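CG14216 (Drosophila melanogaster, PDB 3P9Y) dephosphorylates the C-terminal domain of RNA polymerase II, acting on phosphoserine that precedes a cis proline, and probably contributes to RNA processing and transcription termination. Local coordinates at residues S23-N28 with M154-I159; E44-P49 with K97-F102; I111-E116 with T160-M165; H139-D144 with N174-L179. The protein carries 2 engineered substitutions. All blocks are in the same frame, centred on the assembly; numbering follows the deposited sequence.

Contacts 1, 3 and 4 form one connected body of core, while contact 2 lies toward the bound peptide, across the chain's centre from contacts 3 and 4, yet reaches contact 3 through F102 on I112. Contacts 1 and 3 share helix 149-167 and have centres about 9 Å apart; I159 CD1 of contact 1 touches V113 CG1 of contact 3 at 3.9 Å. Contacts 3 and 4 lie about 8 Å apart, centre to centre, on neighbouring strands 111-114 and 137-142 of the mixed sheet. Along the chain contact 2 is nested within contact 1 and closes before contact 3 opens, whereas contacts 1, 3 and 4 interleave, tying distant sequence into a single LMW PTP-like fold.

Contact 1 of 4, residues S23-N28 with M154-I159; sequences SMEAHN and MGAFVI
The methyl of A156 sits against the backbone of helix 22-32, where E25 and A26 present their main-chain atoms. A156 CB lies 3.6 Å from E25 O and 3.7 Å from A26 CA, so the meeting is of a methyl with a peptide surface more than of one side chain with another. Its measure is the 4.2 Å between the CA atoms of A26 and A156, with the two helix segments approaching to 8.2 Å between axes and crossing at -51°. Small residues on both helices make such proximity possible.

The apolar part is completed by A26 CB, which has A156 CB on one flank and I159 CD1, 4.3 Å away, on another. The extended outer torsion of I159 carries CD1 out to A26. An aromatic contact lies near the more exposed side, where the ring of F157 meets that of F29, their planes inclined at about 50°.

These helices belong to the LMW PTP-like fold. Helix 22-32 follows strand 11-16 and, as in other phosphatases of this class, begins just after the phosphate-binding loop; helix 149-167 packs beside it.

Polar groups at the border find their partners elsewhere. E25 sets its CG anti to the backbone N (chi1 -164°), which brings that carbon to 4.0 Å from A156 CB; a bend at the next torsion then draws the carboxylate farther off, and OE2 makes a salt bridge with R91 of helix 85-95. A156 O accepts a hydrogen bond from T160 OG1 one turn on.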
loop_
_atom_site.group_PDB
_atom_site.type_symbol
_atom_site.label_atom_id
_atom_site.label_comp_id
_atom_site.label_asym_id
_atom_site.label_seq_id
_atom_site.Cartn_x
_atom_site.Cartn_y
_atom_site.Cartn_z
ATOM N N SER A 23 -2.524 -2.413 1.491
ATOM C CA SER A 23 -2.185 -1.021 1.204
ATOM C C SER A 23 -3.147 -0.066 1.901
ATOM O O SER A 23 -2.773 1.042 2.264
ATOM C CB SER A 23 -2.200 -0.744 -0.300
ATOM O OG SER A 23 -3.523 -0.718 -0.808
ATOM N N MET A 24 -4.387 -0.493 2.087
ATOM C CA MET A 24 -5.402 0.379 2.669
ATOM C C MET A 24 -5.284 0.447 4.188
ATOM O O MET A 24 -5.551 1.480 4.788
ATOM C CB MET A 24 -6.796 -0.084 2.250
ATOM C CG MET A 24 -7.051 0.114 0.765
ATOM S SD MET A 24 -6.840 1.841 0.282
ATOM C CE MET A 24 -8.443 2.502 0.740
ATOM N N GLU A 25 -4.886 -0.657 4.802
ATOM C CA GLU A 25 -4.603 -0.673 6.226
ATOM C C GLU A 25 -3.437 0.278 6.503
ATOM O O GLU A 25 -3.486 1.087 7.436
ATOM C CB GLU A 25 -4.250 -2.091 6.662
ATOM C CG GLU A 25 -4.310 -2.321 8.150
ATOM C CD GLU A 25 -5.730 -2.311 8.678
ATOM O OE1 GLU A 25 -6.044 -1.412 9.477
ATOM O OE2 GLU A 25 -6.534 -3.186 8.284
ATOM N N ALA A 26 -2.396 0.188 5.676
ATOM C CA ALA A 26 -1.242 1.074 5.802
ATOM C C ALA A 26 -1.628 2.517 5.484
ATOM O O ALA A 26 -1.138 3.450 6.120
ATOM C CB ALA A 26 -0.112 0.619 4.882
ATOM N N HIS A 27 -2.493 2.698 4.492
ATOM C CA HIS A 27 -2.937 4.030 4.106
ATOM C C HIS A 27 -3.552 4.696 5.323
ATOM O O HIS A 27 -3.194 5.815 5.685
ATOM C CB HIS A 27 -3.976 3.958 2.981
ATOM C CG HIS A 27 -4.332 5.293 2.392
ATOM N ND1 HIS A 27 -4.541 5.478 1.041
ATOM C CD2 HIS A 27 -4.516 6.507 2.968
ATOM C CE1 HIS A 27 -4.834 6.746 0.809
ATOM N NE2 HIS A 27 -4.827 7.391 1.961
ATOM N N ASN A 28 -4.478 3.987 5.959
ATOM C CA ASN A 28 -5.239 4.530 7.072
ATOM C C ASN A 28 -4.339 4.907 8.243
ATOM O O ASN A 28 -4.455 5.995 8.806
ATOM C CB ASN A 28 -6.290 3.522 7.528
ATOM C CG ASN A 28 -7.111 4.031 8.688
ATOM O OD1 ASN A 28 -8.090 4.751 8.507
ATOM N ND2 ASN A 28 -6.704 3.668 9.892
ATOM N N MET A 154 -0.771 -5.364 11.332
ATOM C CA MET A 154 0.584 -5.482 11.860
ATOM C C MET A 154 1.567 -4.839 10.889
ATOM O O MET A 154 2.502 -4.165 11.295
ATOM C CB MET A 154 0.961 -6.951 12.048
ATOM C CG MET A 154 0.072 -7.724 13.007
ATOM S SD MET A 154 0.454 -7.393 14.734
ATOM C CE MET A 154 -0.545 -5.935 15.067
ATOM N N GLY A 155 1.343 -5.061 9.602
ATOM C CA GLY A 155 2.172 -4.472 8.568
ATOM C C GLY A 155 2.077 -2.956 8.580
ATOM O O GLY A 155 3.059 -2.260 8.327
ATOM N N ALA A 156 0.895 -2.435 8.887
ATOM C CA ALA A 156 0.704 -0.993 8.906
ATOM C C ALA A 156 1.549 -0.385 10.016
ATOM O O ALA A 156 2.164 0.653 9.830
ATOM C CB ALA A 156 -0.763 -0.649 9.092
ATOM N N PHE A 157 1.577 -1.044 11.169
ATOM C CA PHE A 157 2.423 -0.610 12.272
ATOM C C PHE A 157 3.892 -0.606 11.858
ATOM O O PHE A 157 4.614 0.341 12.139
ATOM C CB PHE A 157 2.253 -1.534 13.483
ATOM C CG PHE A 157 1.153 -1.120 14.423
ATOM C CD1 PHE A 157 1.416 -0.255 15.483
ATOM C CD2 PHE A 157 -0.135 -1.609 14.264
ATOM C CE1 PHE A 157 0.407 0.126 16.364
ATOM C CE2 PHE A 157 -1.148 -1.239 15.138
ATOM C CZ PHE A 157 -0.878 -0.370 16.191
ATOM N N VAL A 158 4.335 -1.675 11.204
ATOM C CA VAL A 158 5.751 -1.823 10.873
ATOM C C VAL A 158 6.172 -0.825 9.799
ATOM O O VAL A 158 7.219 -0.194 9.896
ATOM C CB VAL A 158 6.071 -3.244 10.375
ATOM C CG1 VAL A 158 7.544 -3.354 10.005
ATOM C CG2 VAL A 158 5.701 -4.271 11.437
ATOM N N ILE A 159 5.353 -0.701 8.769
ATOM C CA ILE A 159 5.628 0.229 7.692
ATOM C C ILE A 159 5.676 1.644 8.246
ATOM O O ILE A 159 6.506 2.452 7.833
ATOM C CB ILE A 159 4.559 0.129 6.604
ATOM C CG1 ILE A 159 4.758 -1.166 5.813
ATOM C CG2 ILE A 159 4.617 1.332 5.675
ATOM C CD1 ILE A 159 3.602 -1.507 4.902
#

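Contact 2 of 4, residues E44-P49 with K97-F102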
loop_
_atom_site.group_PDB
_atom_site.type_symbol
_atom_site.label_atom_id
_atom_site.label_comp_id
_atom_site.label_asym_id
_atom_site.label_seq_id
_atom_site.Cartn_x
_atom_site.Cartn_y
_atom_site.Cartn_z
ATOM N N GLU A 44 -3.812 -6.591 -12.518
ATOM C CA GLU A 44 -4.576 -6.176 -13.683
ATOM C C GLU A 44 -5.995 -5.834 -13.252
ATOM O O GLU A 44 -6.637 -4.959 -13.828
ATOM C CB GLU A 44 -4.588 -7.287 -14.737
ATOM C CG GLU A 44 -3.235 -7.523 -15.391
ATOM C CD GLU A 44 -3.242 -8.696 -16.357
ATOM O OE1 GLU A 44 -4.159 -9.546 -16.267
ATOM O OE2 GLU A 44 -2.324 -8.771 -17.203
ATOM N N ARG A 45 -6.472 -6.524 -12.222
ATOM C CA ARG A 45 -7.821 -6.313 -11.715
ATOM C C ARG A 45 -7.875 -6.455 -10.198
ATOM O O ARG A 45 -6.997 -7.063 -9.582
ATOM C CB ARG A 45 -8.783 -7.317 -12.357
ATOM C CG ARG A 45 -8.876 -7.203 -13.869
ATOM C CD ARG A 45 -9.662 -8.357 -14.465
ATOM N NE ARG A 45 -9.715 -8.282 -15.923
ATOM C CZ ARG A 45 -10.300 -9.191 -16.699
ATOM N NH1 ARG A 45 -10.887 -10.253 -16.161
ATOM N NH2 ARG A 45 -10.299 -9.038 -18.017
ATOM N N VAL A 46 -8.918 -5.887 -9.604
ATOM C CA VAL A 46 -9.174 -6.029 -8.177
ATOM C C VAL A 46 -9.769 -7.404 -7.895
ATOM O O VAL A 46 -10.737 -7.806 -8.530
ATOM C CB VAL A 46 -10.148 -4.946 -7.683
ATOM C CG1 VAL A 46 -10.412 -5.101 -6.194
ATOM C CG2 VAL A 46 -9.596 -3.564 -7.999
ATOM N N LYS A 47 -9.192 -8.123 -6.939
ATOM C CA LYS A 47 -9.605 -9.494 -6.663
ATOM C C LYS A 47 -9.843 -9.736 -5.179
ATOM O O LYS A 47 -8.916 -9.655 -4.378
ATOM C CB LYS A 47 -8.544 -10.476 -7.168
ATOM C CG LYS A 47 -8.385 -10.513 -8.683
ATOM C CD LYS A 47 -7.503 -11.681 -9.108
ATOM C CE LYS A 47 -7.514 -11.892 -10.618
ATOM N NZ LYS A 47 -6.933 -10.744 -11.373
ATOM N N LEU A 48 -11.087 -10.038 -4.823
ATOM C CA LEU A 48 -11.438 -10.407 -3.455
ATOM C C LEU A 48 -11.826 -11.877 -3.403
ATOM O O LEU A 48 -12.321 -12.423 -4.384
ATOM C CB LEU A 48 -12.603 -9.559 -2.943
ATOM C CG LEU A 48 -12.306 -8.092 -2.641
ATOM C CD1 LEU A 48 -11.933 -7.343 -3.900
ATOM C CD2 LEU A 48 -13.502 -7.436 -1.975
ATOM N N PRO A 49 -11.606 -12.523 -2.252
ATOM C CA PRO A 49 -11.973 -13.935 -2.102
ATOM C C PRO A 49 -13.487 -14.122 -2.168
ATOM O O PRO A 49 -14.230 -13.175 -1.919
ATOM C CB PRO A 49 -11.449 -14.285 -0.708
ATOM C CG PRO A 49 -11.433 -12.986 0.027
ATOM C CD PRO A 49 -11.096 -11.944 -0.998
ATOM N N LYS A 97 -12.625 7.005 -2.933
ATOM C CA LYS A 97 -13.698 6.568 -3.809
ATOM C C LYS A 97 -13.503 5.143 -4.305
ATOM O O LYS A 97 -14.421 4.331 -4.241
ATOM C CB LYS A 97 -13.775 7.524 -5.006
ATOM C CG LYS A 97 -14.858 7.211 -6.027
ATOM C CD LYS A 97 -14.583 7.961 -7.330
ATOM C CE LYS A 97 -15.792 7.986 -8.255
ATOM N NZ LYS A 97 -16.840 8.940 -7.791
ATOM N N CYS A 98 -12.310 4.833 -4.802
ATOM C CA CYS A 98 -12.109 3.571 -5.502
ATOM C C CYS A 98 -10.660 3.100 -5.540
ATOM O O CYS A 98 -9.733 3.895 -5.399
ATOM C CB CYS A 98 -12.599 3.717 -6.943
ATOM S SG CYS A 98 -11.646 4.930 -7.895
ATOM N N PRO A 99 -10.465 1.791 -5.747
ATOM C CA PRO A 99 -9.128 1.230 -5.964
ATOM C C PRO A 99 -8.438 1.858 -7.181
ATOM O O PRO A 99 -9.096 2.068 -8.207
ATOM C CB PRO A 99 -9.387 -0.255 -6.234
ATOM C CG PRO A 99 -10.848 -0.482 -6.104
ATOM C CD PRO A 99 -11.508 0.760 -5.627
ATOM N N GLU A 100 -7.142 2.143 -7.069
ATOM C CA GLU A 100 -6.366 2.740 -8.150
ATOM C C GLU A 100 -5.179 1.854 -8.493
ATOM O O GLU A 100 -4.615 1.201 -7.617
ATOM C CB GLU A 100 -5.846 4.105 -7.727
ATOM C CG GLU A 100 -6.884 5.006 -7.101
ATOM C CD GLU A 100 -6.271 6.286 -6.587
ATOM O OE1 GLU A 100 -5.864 7.122 -7.419
ATOM O OE2 GLU A 100 -6.181 6.456 -5.354
ATOM N N ARG A 101 -4.802 1.844 -9.767
ATOM C CA ARG A 101 -3.684 1.036 -10.239
ATOM C C ARG A 101 -2.439 1.915 -10.297
ATOM O O ARG A 101 -2.483 3.030 -10.817
ATOM C CB ARG A 101 -3.996 0.438 -11.620
ATOM C CG ARG A 101 -3.439 -0.972 -11.827
ATOM C CD ARG A 101 -3.860 -1.584 -13.166
ATOM N NE ARG A 101 -2.855 -1.377 -14.210
ATOM C CZ ARG A 101 -2.020 -2.312 -14.663
ATOM N NH1 ARG A 101 -2.052 -3.548 -14.187
ATOM N NH2 ARG A 101 -1.146 -2.009 -15.610
ATOM N N PHE A 102 -1.333 1.417 -9.755
ATOM C CA PHE A 102 -0.111 2.204 -9.677
ATOM C C PHE A 102 0.411 2.552 -11.064
ATOM O O PHE A 102 0.907 3.654 -11.287
ATOM C CB PHE A 102 0.979 1.455 -8.905
ATOM C CG PHE A 102 2.304 2.168 -8.898
ATOM C CD1 PHE A 102 2.495 3.297 -8.119
ATOM C CD2 PHE A 102 3.353 1.720 -9.684
ATOM C CE1 PHE A 102 3.707 3.965 -8.120
ATOM C CE2 PHE A 102 4.571 2.383 -9.688
ATOM C CZ PHE A 102 4.748 3.506 -8.907
#
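V46 and P99 lay their side chains across each other at about a right angle. One branch of the valine does the touching: CG2 stands 3.8 Å from P99 CB and equally close to P99 CG, so the methyl rests against the CB-CG bond of the proline. With chi1 at 180°, V46 CG1 is anti to the backbone N and CG2 is anti to the carbonyl carbon, the branch that meets the proline. Both residues are buried, and M20 and F61 also pack on V46.

V46 belongs to the short strand 46-48, which pairs antiparallel with strand 57-59. The residues that follow it meet the substrate: K47 makes backbone hydrogen bonds with the bound peptide, and L48 and P49 pack on the peptide backbone. The loop 97-102 packs on V46, next to these peptide-binding residues. It is bonded through its own backbone, P99 with G62 and E100 with G41.

Farther along, R101 approaches E44 obliquely. Its chain bends at chi3 (95°), and NH1 comes to 3.7 Å from E44 CA, a contact with backbone carbon. The carboxylate is not engaged, since E44 OE2 remains 6.0 Å from R101 NH1, though the opposite charges would probably attract weakly at this range. NH1 is instead hydrogen-bonded to G43 O, which holds that end of the guanidinium close to the backbone at E44, while NE has a long, weak ion pair with D104.

Contact 3 of 4, residues I111-E116 with T160-M165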
loop_
_atom_site.group_PDB
_atom_site.type_symbol
_atom_site.label_atom_id
_atom_site.label_comp_id
_atom_site.label_asym_id
_atom_site.label_seq_id
_atom_site.Cartn_x
_atom_site.Cartn_y
_atom_site.Cartn_z
ATOM N N ILE A 111 8.921 8.205 -1.436
ATOM C CA ILE A 111 9.049 6.821 -0.986
ATOM C C ILE A 111 7.843 6.000 -1.427
ATOM O O ILE A 111 6.700 6.418 -1.258
ATOM C CB ILE A 111 9.169 6.723 0.548
ATOM C CG1 ILE A 111 10.369 7.535 1.046
ATOM C CG2 ILE A 111 9.304 5.269 0.975
ATOM C CD1 ILE A 111 10.551 7.507 2.565
ATOM N N ILE A 112 8.109 4.830 -1.994
ATOM C CA ILE A 112 7.057 3.900 -2.370
ATOM C C ILE A 112 7.283 2.592 -1.626
ATOM O O ILE A 112 8.291 1.929 -1.827
ATOM C CB ILE A 112 7.066 3.629 -3.888
ATOM C CG1 ILE A 112 6.924 4.948 -4.658
ATOM C CG2 ILE A 112 5.955 2.657 -4.262
ATOM C CD1 ILE A 112 7.010 4.794 -6.171
ATOM N N VAL A 113 6.354 2.227 -0.752
ATOM C CA VAL A 113 6.460 0.972 -0.018
ATOM C C VAL A 113 5.604 -0.091 -0.710
ATOM O O VAL A 113 4.446 0.157 -1.019
ATOM C CB VAL A 113 5.994 1.145 1.447
ATOM C CG1 VAL A 113 6.162 -0.157 2.221
ATOM C CG2 VAL A 113 6.766 2.281 2.121
ATOM N N THR A 114 6.180 -1.258 -0.970
ATOM C CA THR A 114 5.420 -2.390 -1.492
ATOM C C THR A 114 5.352 -3.470 -0.423
ATOM O O THR A 114 6.176 -3.498 0.492
ATOM C CB THR A 114 6.046 -2.970 -2.784
ATOM O OG1 THR A 114 7.394 -3.388 -2.529
ATOM C CG2 THR A 114 6.040 -1.930 -3.893
ATOM N N VAL A 115 4.369 -4.356 -0.535
ATOM C CA VAL A 115 4.072 -5.295 0.545
ATOM C C VAL A 115 4.385 -6.750 0.183
ATOM O O VAL A 115 4.088 -7.665 0.949
ATOM C CB VAL A 115 2.603 -5.163 1.004
ATOM C CG1 VAL A 115 2.347 -3.759 1.515
ATOM C CG2 VAL A 115 1.645 -5.495 -0.131
ATOM N N GLU A 116 4.993 -6.959 -0.977
ATOM C CA GLU A 116 5.526 -8.270 -1.342
ATOM C C GLU A 116 6.360 -8.143 -2.609
ATOM O O GLU A 116 6.162 -7.223 -3.394
ATOM C CB GLU A 116 4.412 -9.312 -1.524
ATOM C CG GLU A 116 3.443 -9.040 -2.660
ATOM C CD GLU A 116 2.498 -10.221 -2.896
ATOM O OE1 GLU A 116 1.277 -10.074 -2.690
ATOM O OE2 GLU A 116 2.984 -11.308 -3.271
ATOM N N THR A 160 4.785 1.943 9.186
ATOM C CA THR A 160 4.718 3.282 9.750
ATOM C C THR A 160 5.962 3.576 10.586
ATOM O O THR A 160 6.499 4.676 10.524
ATOM C CB THR A 160 3.448 3.482 10.595
ATOM O OG1 THR A 160 2.296 3.367 9.753
ATOM C CG2 THR A 160 3.451 4.855 11.244
ATOM N N ASP A 161 6.423 2.597 11.359
ATOM C CA ASP A 161 7.674 2.755 12.097
ATOM C C ASP A 161 8.819 3.056 11.140
ATOM O O ASP A 161 9.680 3.888 11.429
ATOM C CB ASP A 161 8.008 1.496 12.895
ATOM C CG ASP A 161 7.071 1.277 14.065
ATOM O OD1 ASP A 161 6.493 2.262 14.571
ATOM O OD2 ASP A 161 6.919 0.113 14.482
ATOM N N MET A 162 8.827 2.376 9.999
ATOM C CA MET A 162 9.887 2.572 9.019
ATOM C C MET A 162 9.843 3.986 8.442
ATOM O O MET A 162 10.870 4.652 8.344
ATOM C CB MET A 162 9.770 1.557 7.890
ATOM C CG MET A 162 10.889 1.680 6.881
ATOM S SD MET A 162 10.769 0.496 5.532
ATOM C CE MET A 162 9.364 1.143 4.626
ATOM N N ILE A 163 8.653 4.439 8.058
ATOM C CA ILE A 163 8.503 5.759 7.452
ATOM C C ILE A 163 8.823 6.843 8.479
ATOM O O ILE A 163 9.467 7.833 8.168
ATOM C CB ILE A 163 7.082 5.982 6.897
ATOM C CG1 ILE A 163 6.756 4.953 5.808
ATOM C CG2 ILE A 163 6.944 7.399 6.350
ATOM C CD1 ILE A 163 7.547 5.128 4.518
ATOM N N ASN A 164 8.367 6.642 9.709
ATOM C CA ASN A 164 8.655 7.571 10.787
ATOM C C ASN A 164 10.162 7.766 10.948
ATOM O O ASN A 164 10.632 8.886 11.105
ATOM C CB ASN A 164 8.039 7.068 12.093
ATOM C CG ASN A 164 8.074 8.105 13.189
ATOM O OD1 ASN A 164 7.564 9.220 13.026
ATOM N ND2 ASN A 164 8.676 7.748 14.323
ATOM N N MET A 165 10.909 6.668 10.889
ATOM C CA MET A 165 12.360 6.703 11.025
ATOM C C MET A 165 12.986 7.536 9.903
ATOM O O MET A 165 13.841 8.397 10.137
ATOM C CB MET A 165 12.917 5.273 10.998
ATOM C CG MET A 165 14.441 5.181 10.928
ATOM S SD MET A 165 15.040 3.483 10.697
ATOM C CE MET A 165 14.311 3.086 9.111
#
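The turn of helix that brings M162 and I163 against V113 is closed by a 2.8 Å backbone hydrogen bond from N164 N to T160 O, the shortest within these segments. Between strand and helix the contact itself is wholly apolar. V113 CG2 is its hub: it lies 3.8 Å from M162 CE and the same distance from I163 CD1, meeting both chains tip to tip. The other valine methyl, CG1, is anti to the backbone N, and CG2 is the branch presented to these two partners.

M162 runs out straight through its first two torsions and bends only at the last (chi3 71°), which swings CE onto the valine. I163 starts from a bond that does not aim at the strand, yet CD1 curls back to it, because both of its torsions are close to -60°. That CD1 also touches I111 CG2 at 4.0 Å, where the two isoleucines lie alongside one another, pointing opposite ways. One methyl thus bridges I111 and V113, alternate residues of the strand that face the helix.

The segment axes stand 11.0 Å apart and run nearly antiparallel, at 161°, as expected of a helix layered on a sheet in this alpha/beta fold. Strand 111-114 is central there, bonded through its backbone to strands 11-16 and 137-142. Helix 117-128 packs against I112 and T114, whereas L30 of helix 22-32 and F183 of helix 172-187 flank I163 and M162.

Contact 4 of 4, residues H139-D144 with N174-L179; sequences HVLNVD and NDIDEL
I176 places its CD1 methyl over one face of the H139 imidazole, a CH-pi contact. The methyl lies 3.8 Å from the ring centroid and 19° off the ring normal, displaced toward the rim, which brings it to 3.6 Å from H139 CG. It gets there on an extended chain: chi1 of -167° sets CG1 anti to the backbone N, and the next torsion continues nearly straight. The second branch adds to the cover, I176 CG2 lying 3.8 Å from H139 CE1. The histidine and the isoleucine reach out to meet each other, one from the strand and one from the helix.

Among purely apolar contacts, L141 CD2 is 4.5 Å from the same I176 CD1, a loose touch two residues along the strand. One helix residue therefore spans two strand side chains that point to this side.

The polar ends of the ring are engaged beyond these segments. H139 NE2 is hydrogen-bonded to D173 OD1, just before the helical segment, and ND1 to NE2 of H193. Bonds at both ring nitrogens restrain its rotation, and the neighbouring carboxylate is likely to favour a proton at NE2. With an alanine at H139, D173 and H193 would probably lose their shared partner and a gap would open under I176 CD1.

Strand 137-142 runs between parallel strand 111-114 and antiparallel strand 192-197, the latter supplying H193 and V195 beside H139. On the same face, M162 and M166 of helix 149-167 pack on L141, and L179 on M165 marks helices 172-187 and 149-167 as neighbours.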
loop_
_atom_site.group_PDB
_atom_site.type_symbol
_atom_site.label_atom_id
_atom_site.label_comp_id
_atom_site.label_asym_id
_atom_site.label_seq_id
_atom_site.Cartn_x
_atom_site.Cartn_y
_atom_site.Cartn_z
ATOM N N HIS A 139 12.651 6.393 -3.600
ATOM C CA HIS A 139 13.098 5.154 -2.978
ATOM C C HIS A 139 11.966 4.140 -2.900
ATOM O O HIS A 139 10.961 4.384 -2.250
ATOM C CB HIS A 139 13.629 5.431 -1.576
ATOM C CG HIS A 139 14.793 6.369 -1.549
ATOM N ND1 HIS A 139 16.062 5.993 -1.930
ATOM C CD2 HIS A 139 14.879 7.669 -1.186
ATOM C CE1 HIS A 139 16.881 7.022 -1.807
ATOM N NE2 HIS A 139 16.188 8.050 -1.355
ATOM N N VAL A 140 12.131 3.006 -3.567
ATOM C CA VAL A 140 11.160 1.926 -3.471
ATOM C C VAL A 140 11.634 0.940 -2.404
ATOM O O VAL A 140 12.770 0.463 -2.440
ATOM C CB VAL A 140 10.960 1.227 -4.835
ATOM C CG1 VAL A 140 9.826 0.225 -4.764
ATOM C CG2 VAL A 140 10.674 2.265 -5.913
ATOM N N LEU A 141 10.762 0.659 -1.439
ATOM C CA LEU A 141 11.095 -0.200 -0.313
ATOM C C LEU A 141 10.054 -1.298 -0.181
ATOM O O LEU A 141 8.856 -1.016 -0.157
ATOM C CB LEU A 141 11.114 0.620 0.976
ATOM C CG LEU A 141 12.041 1.835 0.989
ATOM C CD1 LEU A 141 11.729 2.735 2.178
ATOM C CD2 LEU A 141 13.500 1.387 1.010
ATOM N N ASN A 142 10.495 -2.549 -0.099
ATOM C CA ASN A 142 9.565 -3.651 0.091
ATOM C C ASN A 142 9.604 -4.155 1.514
ATOM O O ASN A 142 10.667 -4.467 2.044
ATOM C CB ASN A 142 9.865 -4.818 -0.846
ATOM C CG ASN A 142 8.827 -5.922 -0.734
ATOM O OD1 ASN A 142 7.713 -5.800 -1.247
ATOM N ND2 ASN A 142 9.184 -6.998 -0.049
ATOM N N VAL A 143 8.427 -4.231 2.122
ATOM C CA VAL A 143 8.265 -4.790 3.449
ATOM C C VAL A 143 7.158 -5.836 3.368
ATOM O O VAL A 143 5.996 -5.499 3.169
ATOM C CB VAL A 143 7.869 -3.715 4.469
ATOM C CG1 VAL A 143 7.692 -4.336 5.844
ATOM C CG2 VAL A 143 8.917 -2.604 4.514
ATOM N N ASP A 144 7.525 -7.105 3.515
ATOM C CA ASP A 144 6.568 -8.197 3.372
ATOM C C ASP A 144 5.429 -8.112 4.372
ATOM O O ASP A 144 5.652 -8.046 5.581
ATOM C CB ASP A 144 7.272 -9.540 3.527
ATOM C CG ASP A 144 8.073 -9.910 2.303
ATOM O OD1 ASP A 144 7.767 -9.380 1.212
ATOM O OD2 ASP A 144 9.001 -10.735 2.426
ATOM N N ASN A 174 21.333 10.293 1.603
ATOM C CA ASN A 174 22.629 9.880 2.138
ATOM C C ASN A 174 22.521 9.088 3.440
ATOM O O ASN A 174 23.507 8.508 3.893
ATOM C CB ASN A 174 23.531 11.101 2.357
ATOM C CG ASN A 174 23.918 11.786 1.053
ATOM O OD1 ASN A 174 24.007 11.147 0.002
ATOM N ND2 ASN A 174 24.150 13.091 1.117
ATOM N N ASP A 175 21.334 9.077 4.043
ATOM C CA ASP A 175 21.105 8.371 5.306
ATOM C C ASP A 175 20.406 7.031 5.107
ATOM O O ASP A 175 20.511 6.142 5.945
ATOM C CB ASP A 175 20.210 9.206 6.233
ATOM C CG ASP A 175 20.955 10.324 6.934
ATOM O OD1 ASP A 175 22.187 10.417 6.783
ATOM O OD2 ASP A 175 20.298 11.110 7.644
ATOM N N ILE A 176 19.674 6.894 4.012
ATOM C CA ILE A 176 18.674 5.844 3.924
ATOM C C ILE A 176 19.290 4.446 3.930
ATOM O O ILE A 176 18.747 3.548 4.553
ATOM C CB ILE A 176 17.756 6.021 2.711
ATOM C CG1 ILE A 176 16.542 5.093 2.840
ATOM C CG2 ILE A 176 18.523 5.768 1.425
ATOM C CD1 ILE A 176 15.476 5.322 1.780
ATOM N N ASP A 177 20.421 4.258 3.260
ATOM C CA ASP A 177 21.055 2.944 3.242
ATOM C C ASP A 177 21.343 2.486 4.669
ATOM O O ASP A 177 21.023 1.360 5.042
ATOM C CB ASP A 177 22.345 2.960 2.414
ATOM C CG ASP A 177 22.078 3.029 0.917
ATOM O OD1 ASP A 177 20.992 2.601 0.481
ATOM O OD2 ASP A 177 22.958 3.507 0.170
ATOM N N GLU A 178 21.941 3.359 5.471
ATOM C CA GLU A 178 22.293 2.988 6.833
ATOM C C GLU A 178 21.040 2.779 7.683
ATOM O O GLU A 178 21.016 1.891 8.525
ATOM C CB GLU A 178 23.212 4.032 7.476
ATOM C CG GLU A 178 24.644 4.016 6.933
ATOM C CD GLU A 178 25.599 4.870 7.761
ATOM O OE1 GLU A 178 25.125 5.608 8.655
ATOM O OE2 GLU A 178 26.825 4.803 7.520
ATOM N N LEU A 179 20.008 3.592 7.460
ATOM C CA LEU A 179 18.765 3.476 8.229
ATOM C C LEU A 179 18.046 2.164 7.913
ATOM O O LEU A 179 17.464 1.541 8.794
ATOM C CB LEU A 179 17.831 4.653 7.946
ATOM C CG LEU A 179 18.291 6.022 8.450
ATOM C CD1 LEU A 179 17.348 7.099 7.950
ATOM C CD2 LEU A 179 18.391 6.040 9.979
#